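Local coordinates for alpha-L-rhamnosidase (Aspergillus terreus, PDB 6GSZ), which probably hydrolyses terminal non-reducing alpha-L-rhamnose residues from alpha-L-rhamnosides, at residues A[337-342]-A[418-423]; A[313-318]-A[332-337]; A[654-659]-A[683-688]; A[677-682]-A[709-714]; A[40-45]-A[54-59]. All blocks are in the same frame, centred on the assembly; numbering follows the deposited sequence. Where two conformers were deposited one is given.

Interaction 1: residues A[337-342]-A[418-423]; sequences VGWLRI and TAIVVH. With ACT (acetate ion), chain B.
V422 sets one methyl on the indole of W339: CG2 lies 3.6 Å from the centroid of the six-membered ring and only 7° off its normal, a CH-pi contact over the face. The five-membered part of the indole reaches instead to I420, whose CB is 3.9 Å from W339 NE1. W339 CG takes the crowded position between backbone N and carbonyl carbon (chi1 53°), while NE1 donates to E390 beyond the pair. Farther along the same face of the sheet, T418 CG2 lies over one face of the R341 guanidinium, 3.7 Å from NH1 and also close to NE and CZ; T418 OG1 turns to E314. These side chains are carried by antiparallel strands of the concanavalin-like domain, where R341 with T418 and W339 with I420 form hydrogen-bonded pairs. The short bond from I420 N to W339 O, 2.8 Å, runs nearly along the C=O axis. At the corner before the strand, V422 N donates to V337 O at 2.9 Å, and G338, lacking a side chain, brings its CA to 3.3 Å from I420 O. Next to V422, H423 NE2 donates almost straight to an oxygen of an acetate ion, probably from the crystallisation liquor, 2.8 Å away. The chemistry thus divides: backbone bonds fix the register, while methyl groups pack over the indole and guanidinium faces and the polar ends of W339 and T418 are left to partners outside the pair.

Interaction 2: residues A[313-318]-A[332-337]; sequences AEHKLA and FGQNLV
H315 and F332 turn their rings to different work at one end of the concanavalin-like beta-sandwich, where the chain passes from strand 309-315 into the hairpin of strands 319-322 and 328-332. The imidazole meets F332 O at its edge, in plane, with CD2 3.1 Å from that oxygen. L336 approaches the near part of the H315 side chain, its CD2 3.7 Å from H315 CB. At the outer end Q334 crosses H315 at about a right angle, its CB 3.6 Å from NE2; Q334 NE2 itself donates to N335 O and to T736 O. The phenyl ring of F332 is contacted differently. L317 CD1 sits over one face, offset toward the rim and 4.2 Å from the centroid, and the same F332 side chain also packs on A419 and L340 of the neighbouring sheet. Close by the L317 backbone, F332 CD1 comes 3.6 Å from L317 CA.

Interaction 3: residues A[654-659]-A[683-688]; sequences ETQTGL and NIIKQN
I684 buries the tip of its longer branch between L659 and the backbone of E654. Its CD1 is 3.4 Å from L659 CD1, tighter than usual carbon packing, and equally 3.4 Å from E654 O. Q656, second in buried area, works through the flank of its side chain: extended beyond CG (chi2 -175°), it crosses I685 at about a right angle, and its CD rests 3.9 Å from I685 CG1. The amide at the end is satisfied on both sides, since OE1 accepts from G693 N and NE2 donates to K691 O. N688 ND2 donates to that same carbonyl, which explains why the two amide nitrogens, Q656 NE2 and N688 ND2, approach to 3.9 Å without bonding each other. At the start of its helix, T655 OG1 accepts from G658 N at 2.9 Å as an N-cap. The start of helix 656-664 thus packs through aliphatic branches against the end of the next helix, 671-687, in the six-hairpin glycosidase domain, consistent with the (alpha/alpha)6 barrel of this family.

Interaction 4: residues A[677-682]-A[709-714]; sequences AAKRLV and YGESDA
E711 leans on V682 along most of its length before its tip reaches K679. CB starts 3.9 Å from V682 CG2, and CG, placed anti to the carbonyl carbon (chi1 -58°), closes on the same methyl to 3.6 Å. The bend at chi2 (-75°) keeps CD 3.7 Å from V682 CG2, and OE1 is 3.6 Å from that methyl. OE2 faces the charge. It accepts from K679 NZ at 2.6 Å through its syn lone pair, a short salt bridge in which the two side chains cross at about a right angle. The aliphatic arm of K679 also comes near, with CE 3.3 Å from OE2. Beside this pair, A678 CB touches Y709 at CG, 3.7 Å away. The segment that presents Y709 and E711 is the sharp link between two helices: G710, with positive phi, is the C-prime residue of a Schellman motif closing helix 699-708, and E711 is the N-cap position of helix 712-719. Helix 671-687 thus lies against this turn, with L681 and V682 touching L706 of helix 699-708, while A677, R680 and L681 face helix 656-664.

Interaction 5: residues A[40-45]-A[54-59]; sequences AYEIEV and VFRSES
Y41 with S57 and I43 with F55 are the hydrogen-bonded pairs of an antiparallel ladder whose strand directions differ by 161°, and each pair is joined by two backbone bonds, such as S57 N to Y41 O at 2.9 Å. Y41 and S57 meet through their side chains too: S57 CB sits over one face of the tyrosine ring, 3.7 Å from its centroid and offset toward the rim. A water bridges their ends, 2.8 Å from Y41 OH and 3.1 Å from S57 OG. The ring also meets W27 edge-to-face. These strands form a hairpin of the N-terminal immunoglobulin-like domain, in which 53-58 is an outermost strand of the sheet and 38-46 lies beside 78-86. On the face that carries A40, E42 and E44, R56 extends to E42, and NH1 makes a weak bond of 3.3 Å to OE2 within a salt bridge; the oxygen lies in the guanidinium plane although the carboxylate is turned 78° from it. E42 OE1 pairs with R83. R56 NH2 lies 3.7 Å from A40 CB, the methyl resting over one guanidinium face, and R56 makes a cation-pi contact with F85. F55 receives V45 CG2 at its ring edge, 4.0 Å from CE2.

Overall arrangement
Interactions 1 and 2 share V337 and meet within the concanavalin-like domain, where E314 OE2 lies 2.6 Å from T418 OG1 and strands 309-315 and 417-424 are neighbours in one sheet. Interaction 1 is a buried strand ladder, interaction 2 a partly buried join between sheets. Interactions 3 and 4, centres 10 Å apart, both use helix 671-687, which meets helix 656-664 in one and the turn leading into helix 712-719 in the other; a salt bridge, E654 OE1 to R680 NE at 2.8 Å, links them. Aliphatic packing leads in 3, a charged pair in 4. Interaction 5 stands alone, its centre about 44 Å from that of interaction 1; a hairpin whose strand 53-58 is at the sheet edge, it combines backbone bonding with one weak salt-bridge bond and a water.

Interaction 1: residues A[337-342]-A[418-423]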
# COMPACT_ATOMS: atom_id res chain seq x y z
N VAL A 337 -5.61 -12.32 0.44
CA VAL A 337 -6.07 -11.58 -0.73
C VAL A 337 -5.31 -12.06 -1.95
O VAL A 337 -4.09 -12.10 -1.95
CB VAL A 337 -5.94 -10.05 -0.55
CG1 VAL A 337 -6.36 -9.32 -1.80
CG2 VAL A 337 -6.79 -9.61 0.62
N GLY A 338 -6.07 -12.50 -2.97
CA GLY A 338 -5.55 -13.03 -4.21
C GLY A 338 -6.58 -13.97 -4.82
O GLY A 338 -7.68 -13.57 -5.06
N TRP A 339 -6.17 -15.22 -5.05
CA TRP A 339 -7.04 -16.15 -5.78
C TRP A 339 -6.49 -17.56 -5.62
O TRP A 339 -5.47 -17.77 -4.98
CB TRP A 339 -7.15 -15.75 -7.24
CG TRP A 339 -5.87 -15.56 -7.98
CD1 TRP A 339 -4.95 -16.48 -8.37
CD2 TRP A 339 -5.36 -14.29 -8.42
NE1 TRP A 339 -3.92 -15.90 -9.04
CE2 TRP A 339 -4.15 -14.55 -9.09
CE3 TRP A 339 -5.82 -12.97 -8.32
CZ2 TRP A 339 -3.44 -13.56 -9.73
CZ3 TRP A 339 -5.09 -11.98 -8.94
CH2 TRP A 339 -3.93 -12.28 -9.64
N LEU A 340 -7.18 -18.52 -6.22
CA LEU A 340 -6.72 -19.92 -6.21
C LEU A 340 -5.92 -20.28 -7.46
O LEU A 340 -6.09 -19.69 -8.50
CB LEU A 340 -7.93 -20.86 -6.17
CG LEU A 340 -8.82 -20.72 -4.94
CD1 LEU A 340 -10.01 -21.65 -5.07
CD2 LEU A 340 -8.02 -20.98 -3.66
N ARG A 341 -5.05 -21.26 -7.30
CA ARG A 341 -4.43 -22.00 -8.41
C ARG A 341 -4.86 -23.46 -8.26
O ARG A 341 -4.74 -24.04 -7.17
CB ARG A 341 -2.90 -21.93 -8.35
CG ARG A 341 -2.21 -22.72 -9.47
CD ARG A 341 -0.70 -22.78 -9.37
NE ARG A 341 -0.28 -23.69 -8.31
CZ ARG A 341 0.93 -23.71 -7.73
NH1 ARG A 341 1.21 -24.60 -6.79
NH2 ARG A 341 1.85 -22.82 -8.09
N ILE A 342 -5.40 -24.03 -9.34
CA ILE A 342 -5.90 -25.40 -9.31
C ILE A 342 -5.11 -26.21 -10.33
O ILE A 342 -4.62 -25.65 -11.33
CB ILE A 342 -7.43 -25.48 -9.58
CG1 ILE A 342 -7.82 -25.09 -11.01
CG2 ILE A 342 -8.17 -24.70 -8.51
CD1 ILE A 342 -9.30 -25.12 -11.30
N THR A 418 -4.15 -24.52 -4.22
CA THR A 418 -3.39 -23.67 -3.32
C THR A 418 -3.89 -22.23 -3.49
O THR A 418 -4.53 -21.90 -4.48
CB THR A 418 -1.90 -23.84 -3.62
OG1 THR A 418 -1.18 -23.49 -2.43
CG2 THR A 418 -1.44 -23.02 -4.81
N ALA A 419 -3.61 -21.38 -2.50
CA ALA A 419 -3.95 -19.97 -2.58
C ALA A 419 -2.72 -19.20 -3.03
O ALA A 419 -1.59 -19.50 -2.63
CB ALA A 419 -4.49 -19.42 -1.29
N ILE A 420 -2.98 -18.16 -3.82
CA ILE A 420 -1.96 -17.26 -4.31
C ILE A 420 -2.24 -15.91 -3.66
O ILE A 420 -3.29 -15.36 -3.82
CB ILE A 420 -2.00 -17.16 -5.84
CG1 ILE A 420 -1.99 -18.54 -6.52
CG2 ILE A 420 -0.89 -16.25 -6.36
CD1 ILE A 420 -0.78 -19.39 -6.25
N VAL A 421 -1.22 -15.41 -2.95
CA VAL A 421 -1.25 -14.14 -2.24
C VAL A 421 -0.76 -13.05 -3.19
O VAL A 421 0.35 -13.17 -3.70
CB VAL A 421 -0.42 -14.18 -0.96
CG1 VAL A 421 -0.51 -12.82 -0.25
CG2 VAL A 421 -0.86 -15.34 -0.05
N VAL A 422 -1.63 -12.04 -3.44
CA VAL A 422 -1.39 -11.05 -4.49
C VAL A 422 -1.48 -9.66 -3.84
O VAL A 422 -2.46 -9.36 -3.19
CB VAL A 422 -2.42 -11.24 -5.62
CG1 VAL A 422 -2.26 -10.17 -6.70
CG2 VAL A 422 -2.39 -12.63 -6.24
N HIS A 423 -0.46 -8.82 -4.11
CA HIS A 423 -0.49 -7.44 -3.67
C HIS A 423 0.66 -6.67 -4.32
O HIS A 423 1.54 -7.27 -4.98
CB HIS A 423 -0.43 -7.27 -2.13
CG HIS A 423 0.74 -7.88 -1.43
ND1 HIS A 423 1.97 -7.24 -1.36
CD2 HIS A 423 0.87 -9.05 -0.76
CE1 HIS A 423 2.82 -8.01 -0.64
NE2 HIS A 423 2.16 -9.12 -0.22
C ACT B . 3.70 -12.30 1.57
O ACT B . 3.25 -11.16 1.27
OXT ACT B . 3.00 -13.31 1.95
CH3 ACT B . 5.21 -12.49 1.50

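Interaction 2: residues A[313-318]-A[332-337]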
# COMPACT_ATOMS: atom_id res chain seq x y z
N ALA A 313 3.34 -14.77 -2.94
CA ALA A 313 3.54 -16.00 -2.20
C ALA A 313 2.42 -16.98 -2.51
O ALA A 313 1.37 -16.61 -2.96
CB ALA A 313 3.59 -15.72 -0.71
N GLU A 314 2.69 -18.24 -2.20
CA GLU A 314 1.73 -19.29 -2.07
C GLU A 314 1.28 -19.38 -0.61
O GLU A 314 2.10 -19.13 0.31
CB GLU A 314 2.42 -20.60 -2.45
CG GLU A 314 1.47 -21.75 -2.52
CD GLU A 314 2.04 -23.09 -2.94
OE1 GLU A 314 3.15 -23.13 -3.50
OE2 GLU A 314 1.35 -24.10 -2.71
N HIS A 315 0.04 -19.76 -0.37
CA HIS A 315 -0.43 -20.10 0.97
C HIS A 315 -1.16 -21.44 0.88
O HIS A 315 -2.16 -21.57 0.17
CB HIS A 315 -1.30 -19.02 1.57
CG HIS A 315 -1.37 -19.08 3.04
ND1 HIS A 315 -0.49 -18.39 3.84
CD2 HIS A 315 -2.18 -19.78 3.86
CE1 HIS A 315 -0.76 -18.66 5.11
NE2 HIS A 315 -1.79 -19.51 5.15
N LYS A 316 -0.63 -22.43 1.61
CA LYS A 316 -1.13 -23.80 1.47
C LYS A 316 -2.50 -23.97 2.14
O LYS A 316 -2.84 -23.31 3.12
CB LYS A 316 -0.11 -24.78 2.03
CG LYS A 316 1.13 -24.90 1.16
CD LYS A 316 2.13 -25.94 1.61
CE LYS A 316 3.45 -25.84 0.86
NZ LYS A 316 4.44 -26.81 1.38
N LEU A 317 -3.25 -24.93 1.59
CA LEU A 317 -4.48 -25.38 2.16
C LEU A 317 -4.19 -25.94 3.55
O LEU A 317 -3.25 -26.72 3.72
CB LEU A 317 -5.05 -26.44 1.21
CG LEU A 317 -6.37 -27.08 1.56
CD1 LEU A 317 -7.51 -26.10 1.43
CD2 LEU A 317 -6.59 -28.26 0.64
N ALA A 318 -5.00 -25.54 4.54
CA ALA A 318 -4.86 -26.02 5.91
C ALA A 318 -5.83 -27.17 6.23
O ALA A 318 -5.52 -28.01 7.03
CB ALA A 318 -5.06 -24.88 6.86
N PHE A 332 -7.93 -22.06 4.30
CA PHE A 332 -6.51 -21.72 4.09
C PHE A 332 -5.81 -21.25 5.38
O PHE A 332 -4.60 -20.98 5.34
CB PHE A 332 -6.40 -20.69 2.97
CG PHE A 332 -6.62 -21.39 1.66
CD1 PHE A 332 -5.61 -22.12 1.07
CD2 PHE A 332 -7.88 -21.40 1.10
CE1 PHE A 332 -5.85 -22.81 -0.11
CE2 PHE A 332 -8.14 -22.10 -0.07
CZ PHE A 332 -7.11 -22.79 -0.67
N GLY A 333 -6.54 -21.15 6.50
CA GLY A 333 -5.93 -20.82 7.80
C GLY A 333 -5.60 -19.35 8.00
O GLY A 333 -5.16 -18.94 9.09
N GLN A 334 -5.82 -18.54 6.98
CA GLN A 334 -5.44 -17.13 6.93
C GLN A 334 -6.45 -16.46 6.01
O GLN A 334 -6.73 -17.01 4.95
CB GLN A 334 -4.02 -16.98 6.38
CG GLN A 334 -3.63 -15.52 6.13
CD GLN A 334 -3.55 -14.67 7.38
OE1 GLN A 334 -2.90 -15.06 8.37
NE2 GLN A 334 -4.21 -13.50 7.33
N ASN A 335 -6.94 -15.29 6.42
CA ASN A 335 -7.74 -14.44 5.57
C ASN A 335 -6.77 -13.67 4.68
O ASN A 335 -6.05 -12.78 5.16
CB ASN A 335 -8.60 -13.50 6.43
CG ASN A 335 -9.62 -12.71 5.64
OD1 ASN A 335 -10.00 -13.11 4.53
ND2 ASN A 335 -10.12 -11.63 6.21
N LEU A 336 -6.71 -14.06 3.41
CA LEU A 336 -5.74 -13.59 2.46
C LEU A 336 -6.43 -12.93 1.28
O LEU A 336 -7.65 -12.99 1.12
CB LEU A 336 -4.78 -14.70 2.05
CG LEU A 336 -5.39 -16.00 1.53
CD1 LEU A 336 -5.68 -15.86 0.08
CD2 LEU A 336 -4.45 -17.17 1.76
N VAL A 337 -5.61 -12.32 0.44
CA VAL A 337 -6.07 -11.58 -0.73
C VAL A 337 -5.31 -12.06 -1.95
O VAL A 337 -4.09 -12.10 -1.95
CB VAL A 337 -5.94 -10.05 -0.55
CG1 VAL A 337 -6.36 -9.32 -1.80
CG2 VAL A 337 -6.79 -9.61 0.62

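Interaction 3: residues A[654-659]-A[683-688]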
# COMPACT_ATOMS: atom_id res chain seq x y z
N GLU A 654 -16.48 14.31 27.23
CA GLU A 654 -15.42 13.63 27.96
C GLU A 654 -15.41 12.14 27.61
O GLU A 654 -15.85 11.29 28.34
CB GLU A 654 -15.60 13.87 29.46
CG GLU A 654 -15.26 15.28 29.93
CD GLU A 654 -13.80 15.49 30.32
OE1 GLU A 654 -13.29 14.66 31.07
OE2 GLU A 654 -13.17 16.48 29.80
N THR A 655 -14.91 11.88 26.40
CA THR A 655 -14.82 10.58 25.77
C THR A 655 -13.37 10.31 25.41
O THR A 655 -12.52 11.21 25.48
CB THR A 655 -15.66 10.56 24.49
OG1 THR A 655 -15.15 11.55 23.58
CG2 THR A 655 -17.13 10.81 24.77
N GLN A 656 -13.06 9.07 25.09
CA GLN A 656 -11.70 8.73 24.73
C GLN A 656 -11.23 9.63 23.58
O GLN A 656 -10.12 10.17 23.65
CB GLN A 656 -11.57 7.25 24.43
CG GLN A 656 -11.72 6.38 25.67
CD GLN A 656 -11.46 4.92 25.40
OE1 GLN A 656 -10.71 4.56 24.49
NE2 GLN A 656 -12.11 4.08 26.21
N THR A 657 -12.02 9.74 22.51
CA THR A 657 -11.60 10.59 21.39
C THR A 657 -11.63 12.09 21.76
O THR A 657 -10.72 12.85 21.36
CB THR A 657 -12.45 10.32 20.15
OG1 THR A 657 -12.18 8.97 19.77
CG2 THR A 657 -12.17 11.26 19.01
N GLY A 658 -12.67 12.51 22.48
CA GLY A 658 -12.82 13.91 22.84
C GLY A 658 -11.68 14.47 23.69
O GLY A 658 -11.35 15.66 23.55
N LEU A 659 -11.08 13.60 24.51
CA LEU A 659 -9.90 13.96 25.27
C LEU A 659 -8.62 13.71 24.46
O LEU A 659 -7.68 14.49 24.52
CB LEU A 659 -9.88 13.17 26.58
CG LEU A 659 -10.86 13.69 27.62
CD1 LEU A 659 -11.23 12.58 28.57
CD2 LEU A 659 -10.28 14.89 28.36
N ASN A 683 -8.78 7.72 33.72
CA ASN A 683 -9.89 7.35 34.58
C ASN A 683 -11.07 6.81 33.76
O ASN A 683 -11.64 5.78 34.16
CB ASN A 683 -10.34 8.52 35.46
CG ASN A 683 -11.40 8.12 36.46
OD1 ASN A 683 -11.16 7.25 37.29
ND2 ASN A 683 -12.57 8.71 36.36
N ILE A 684 -11.42 7.49 32.65
CA ILE A 684 -12.52 7.04 31.75
C ILE A 684 -12.19 5.64 31.20
O ILE A 684 -13.09 4.79 31.14
CB ILE A 684 -12.76 8.06 30.62
CG1 ILE A 684 -13.52 9.28 31.14
CG2 ILE A 684 -13.47 7.41 29.44
CD1 ILE A 684 -13.20 10.57 30.40
N ILE A 685 -10.94 5.43 30.80
CA ILE A 685 -10.50 4.14 30.27
C ILE A 685 -10.64 3.05 31.34
O ILE A 685 -11.14 1.96 31.08
CB ILE A 685 -9.07 4.26 29.71
CG1 ILE A 685 -9.07 5.13 28.44
CG2 ILE A 685 -8.44 2.90 29.50
CD1 ILE A 685 -7.68 5.61 28.02
N LYS A 686 -10.18 3.36 32.56
CA LYS A 686 -10.23 2.40 33.68
C LYS A 686 -11.69 2.04 34.02
O LYS A 686 -11.99 0.85 34.26
CB LYS A 686 -9.43 2.94 34.88
CG LYS A 686 -9.47 2.08 36.12
CD LYS A 686 -8.70 2.68 37.30
CE LYS A 686 -8.84 1.82 38.55
NZ LYS A 686 -7.89 2.20 39.63
N GLN A 687 -12.58 3.03 34.02
CA GLN A 687 -13.98 2.82 34.35
C GLN A 687 -14.67 2.02 33.23
O GLN A 687 -15.65 1.37 33.48
CB GLN A 687 -14.67 4.15 34.65
CG GLN A 687 -14.15 4.83 35.92
CD GLN A 687 -14.05 3.94 37.14
OE1 GLN A 687 -12.99 3.80 37.77
NE2 GLN A 687 -15.17 3.32 37.50
N ASN A 688 -14.09 2.03 32.03
CA ASN A 688 -14.58 1.22 30.92
C ASN A 688 -13.91 -0.15 30.86
O ASN A 688 -13.97 -0.82 29.83
CB ASN A 688 -14.31 1.97 29.60
CG ASN A 688 -15.23 1.53 28.47
OD1 ASN A 688 -16.42 1.39 28.70
ND2 ASN A 688 -14.69 1.37 27.26

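Interaction 4: residues A[677-682]-A[709-714]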
# COMPACT_ATOMS: atom_id res chain seq x y z
N ALA A 677 -6.42 16.75 32.10
CA ALA A 677 -7.21 16.02 31.07
C ALA A 677 -6.65 14.61 30.85
O ALA A 677 -7.42 13.62 30.70
CB ALA A 677 -7.24 16.87 29.83
N ALA A 678 -5.33 14.47 30.82
CA ALA A 678 -4.68 13.12 30.66
C ALA A 678 -5.11 12.19 31.79
O ALA A 678 -5.41 11.02 31.58
CB ALA A 678 -3.18 13.21 30.54
N LYS A 679 -5.11 12.69 33.03
CA LYS A 679 -5.55 11.84 34.15
C LYS A 679 -7.05 11.48 34.02
O LYS A 679 -7.44 10.34 34.37
CB LYS A 679 -5.21 12.51 35.48
CG LYS A 679 -3.73 12.65 35.78
CD LYS A 679 -3.05 11.33 35.96
CE LYS A 679 -1.61 11.44 36.42
NZ LYS A 679 -1.02 10.07 36.47
N ARG A 680 -7.88 12.41 33.54
CA ARG A 680 -9.29 12.08 33.33
C ARG A 680 -9.46 11.05 32.22
O ARG A 680 -10.33 10.18 32.34
CB ARG A 680 -10.11 13.32 32.98
CG ARG A 680 -10.20 14.31 34.12
CD ARG A 680 -11.36 15.28 33.99
NE ARG A 680 -11.40 15.98 32.72
CZ ARG A 680 -10.66 17.01 32.36
NH1 ARG A 680 -9.81 17.56 33.23
NH2 ARG A 680 -10.74 17.46 31.11
N LEU A 681 -8.62 11.12 31.18
CA LEU A 681 -8.66 10.12 30.10
C LEU A 681 -8.39 8.72 30.68
O LEU A 681 -9.11 7.73 30.39
CB LEU A 681 -7.67 10.50 28.98
CG LEU A 681 -7.54 9.45 27.87
CD1 LEU A 681 -8.89 9.09 27.20
CD2 LEU A 681 -6.55 9.96 26.79
N VAL A 682 -7.34 8.62 31.50
CA VAL A 682 -6.97 7.32 32.11
C VAL A 682 -8.13 6.82 32.98
O VAL A 682 -8.41 5.61 32.97
CB VAL A 682 -5.67 7.44 32.92
CG1 VAL A 682 -5.42 6.19 33.77
CG2 VAL A 682 -4.48 7.71 32.01
N TYR A 709 1.92 11.37 27.76
CA TYR A 709 1.64 11.85 29.14
C TYR A 709 2.06 10.86 30.21
O TYR A 709 1.65 10.99 31.40
CB TYR A 709 0.16 12.22 29.25
CG TYR A 709 -0.00 13.61 28.75
CD1 TYR A 709 0.35 14.68 29.55
CD2 TYR A 709 -0.32 13.86 27.43
CE1 TYR A 709 0.29 15.98 29.09
CE2 TYR A 709 -0.38 15.15 26.94
CZ TYR A 709 -0.08 16.21 27.78
OH TYR A 709 -0.11 17.46 27.28
N GLY A 710 2.93 9.92 29.84
CA GLY A 710 3.53 8.99 30.81
C GLY A 710 2.60 7.90 31.27
O GLY A 710 2.83 7.26 32.32
N GLU A 711 1.56 7.63 30.47
CA GLU A 711 0.54 6.67 30.85
C GLU A 711 0.59 5.42 29.97
O GLU A 711 -0.46 4.85 29.64
CB GLU A 711 -0.83 7.34 30.80
CG GLU A 711 -0.95 8.56 31.68
CD GLU A 711 -1.06 8.31 33.17
OE1 GLU A 711 -1.24 7.13 33.57
OE2 GLU A 711 -1.01 9.32 33.93
N SER A 712 1.80 4.97 29.61
CA SER A 712 1.94 3.74 28.85
C SER A 712 1.31 2.53 29.56
O SER A 712 0.83 1.63 28.89
CB SER A 712 3.39 3.44 28.45
OG SER A 712 3.90 4.43 27.57
N ASP A 713 1.37 2.44 30.89
CA ASP A 713 0.80 1.28 31.60
C ASP A 713 -0.71 1.17 31.34
O ASP A 713 -1.21 0.06 31.13
CB ASP A 713 1.06 1.38 33.11
CG ASP A 713 2.49 1.09 33.45
OD1 ASP A 713 3.15 0.26 32.78
OD2 ASP A 713 2.95 1.69 34.43
N ALA A 714 -1.41 2.30 31.29
CA ALA A 714 -2.84 2.29 30.96
C ALA A 714 -3.07 1.71 29.56
O ALA A 714 -3.99 0.95 29.35
CB ALA A 714 -3.43 3.68 31.08

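Interaction 5: residues A[40-45]-A[54-59]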
# COMPACT_ATOMS: atom_id res chain seq x y z
N ALA A 40 32.55 10.75 1.84
CA ALA A 40 32.59 10.93 0.39
C ALA A 40 32.04 9.68 -0.25
O ALA A 40 31.93 8.63 0.38
CB ALA A 40 33.99 11.19 -0.11
N TYR A 41 31.69 9.80 -1.52
CA TYR A 41 31.26 8.65 -2.33
C TYR A 41 31.79 8.83 -3.75
O TYR A 41 32.10 9.91 -4.21
CB TYR A 41 29.74 8.47 -2.30
CG TYR A 41 28.94 9.61 -2.86
CD1 TYR A 41 28.72 9.72 -4.23
CD2 TYR A 41 28.29 10.52 -2.04
CE1 TYR A 41 27.93 10.72 -4.76
CE2 TYR A 41 27.48 11.50 -2.55
CZ TYR A 41 27.24 11.58 -3.92
OH TYR A 41 26.43 12.59 -4.41
N GLU A 42 31.80 7.69 -4.45
CA GLU A 42 32.07 7.62 -5.87
C GLU A 42 30.92 6.85 -6.53
O GLU A 42 30.53 5.79 -6.05
CB GLU A 42 33.42 6.96 -6.16
CG GLU A 42 34.57 7.90 -5.86
CD GLU A 42 35.94 7.31 -6.13
OE1 GLU A 42 36.02 6.11 -6.39
OE2 GLU A 42 36.93 8.08 -5.98
N ILE A 43 30.42 7.42 -7.61
CA ILE A 43 29.42 6.75 -8.47
C ILE A 43 30.07 6.52 -9.84
O ILE A 43 30.50 7.46 -10.49
CB ILE A 43 28.13 7.57 -8.62
CG1 ILE A 43 27.48 7.87 -7.28
CG2 ILE A 43 27.17 6.81 -9.54
CD1 ILE A 43 26.25 8.76 -7.32
N GLU A 44 30.12 5.24 -10.24
CA GLU A 44 30.59 4.80 -11.56
C GLU A 44 29.38 4.66 -12.47
O GLU A 44 28.44 3.93 -12.14
CB GLU A 44 31.33 3.48 -11.42
CG GLU A 44 31.92 2.95 -12.73
CD GLU A 44 32.36 1.50 -12.56
OE1 GLU A 44 33.58 1.26 -12.46
OE2 GLU A 44 31.46 0.64 -12.43
N VAL A 45 29.42 5.36 -13.59
CA VAL A 45 28.39 5.25 -14.60
C VAL A 45 29.00 4.75 -15.92
O VAL A 45 29.86 5.41 -16.51
CB VAL A 45 27.69 6.61 -14.81
CG1 VAL A 45 26.55 6.49 -15.83
CG2 VAL A 45 27.20 7.18 -13.48
N VAL A 54 33.73 7.95 -13.45
CA VAL A 54 33.61 7.90 -12.00
C VAL A 54 33.48 9.34 -11.52
O VAL A 54 34.31 10.19 -11.82
CB VAL A 54 34.77 7.14 -11.32
CG1 VAL A 54 34.67 7.19 -9.81
CG2 VAL A 54 34.84 5.69 -11.82
N PHE A 55 32.43 9.59 -10.74
CA PHE A 55 32.14 10.91 -10.20
C PHE A 55 32.30 10.84 -8.68
O PHE A 55 31.62 10.05 -7.99
CB PHE A 55 30.69 11.29 -10.52
CG PHE A 55 30.44 11.35 -12.00
CD1 PHE A 55 30.75 12.49 -12.73
CD2 PHE A 55 29.89 10.27 -12.67
CE1 PHE A 55 30.53 12.55 -14.09
CE2 PHE A 55 29.66 10.33 -14.03
CZ PHE A 55 29.95 11.46 -14.74
N ARG A 56 33.19 11.65 -8.14
CA ARG A 56 33.42 11.71 -6.67
C ARG A 56 32.74 12.95 -6.10
O ARG A 56 32.81 14.04 -6.67
CB ARG A 56 34.92 11.79 -6.35
CG ARG A 56 35.22 11.72 -4.85
CD ARG A 56 36.67 11.55 -4.42
NE ARG A 56 36.77 11.45 -2.96
CZ ARG A 56 37.23 10.39 -2.28
NH1 ARG A 56 37.46 9.24 -2.91
NH2 ARG A 56 37.50 10.49 -0.99
N SER A 57 32.10 12.75 -4.95
CA SER A 57 31.48 13.82 -4.16
C SER A 57 32.02 13.75 -2.74
O SER A 57 31.97 12.70 -2.14
CB SER A 57 29.99 13.66 -4.09
OG SER A 57 29.37 13.88 -5.35
N GLU A 58 32.44 14.90 -2.23
CA GLU A 58 32.62 15.13 -0.78
C GLU A 58 31.23 15.40 -0.23
O GLU A 58 30.63 16.41 -0.59
CB GLU A 58 33.55 16.31 -0.55
CG GLU A 58 34.02 16.44 0.86
CD GLU A 58 35.02 15.40 1.34
OE1 GLU A 58 35.59 14.63 0.48
OE2 GLU A 58 35.27 15.42 2.60
N SER A 59 30.70 14.42 0.50
CA SER A 59 29.33 14.45 0.96
C SER A 59 29.12 13.32 1.96
O SER A 59 29.55 12.19 1.70
CB SER A 59 28.38 14.25 -0.19
OG SER A 59 27.03 14.16 0.27
O HOH W 1 26.99 15.28 -3.94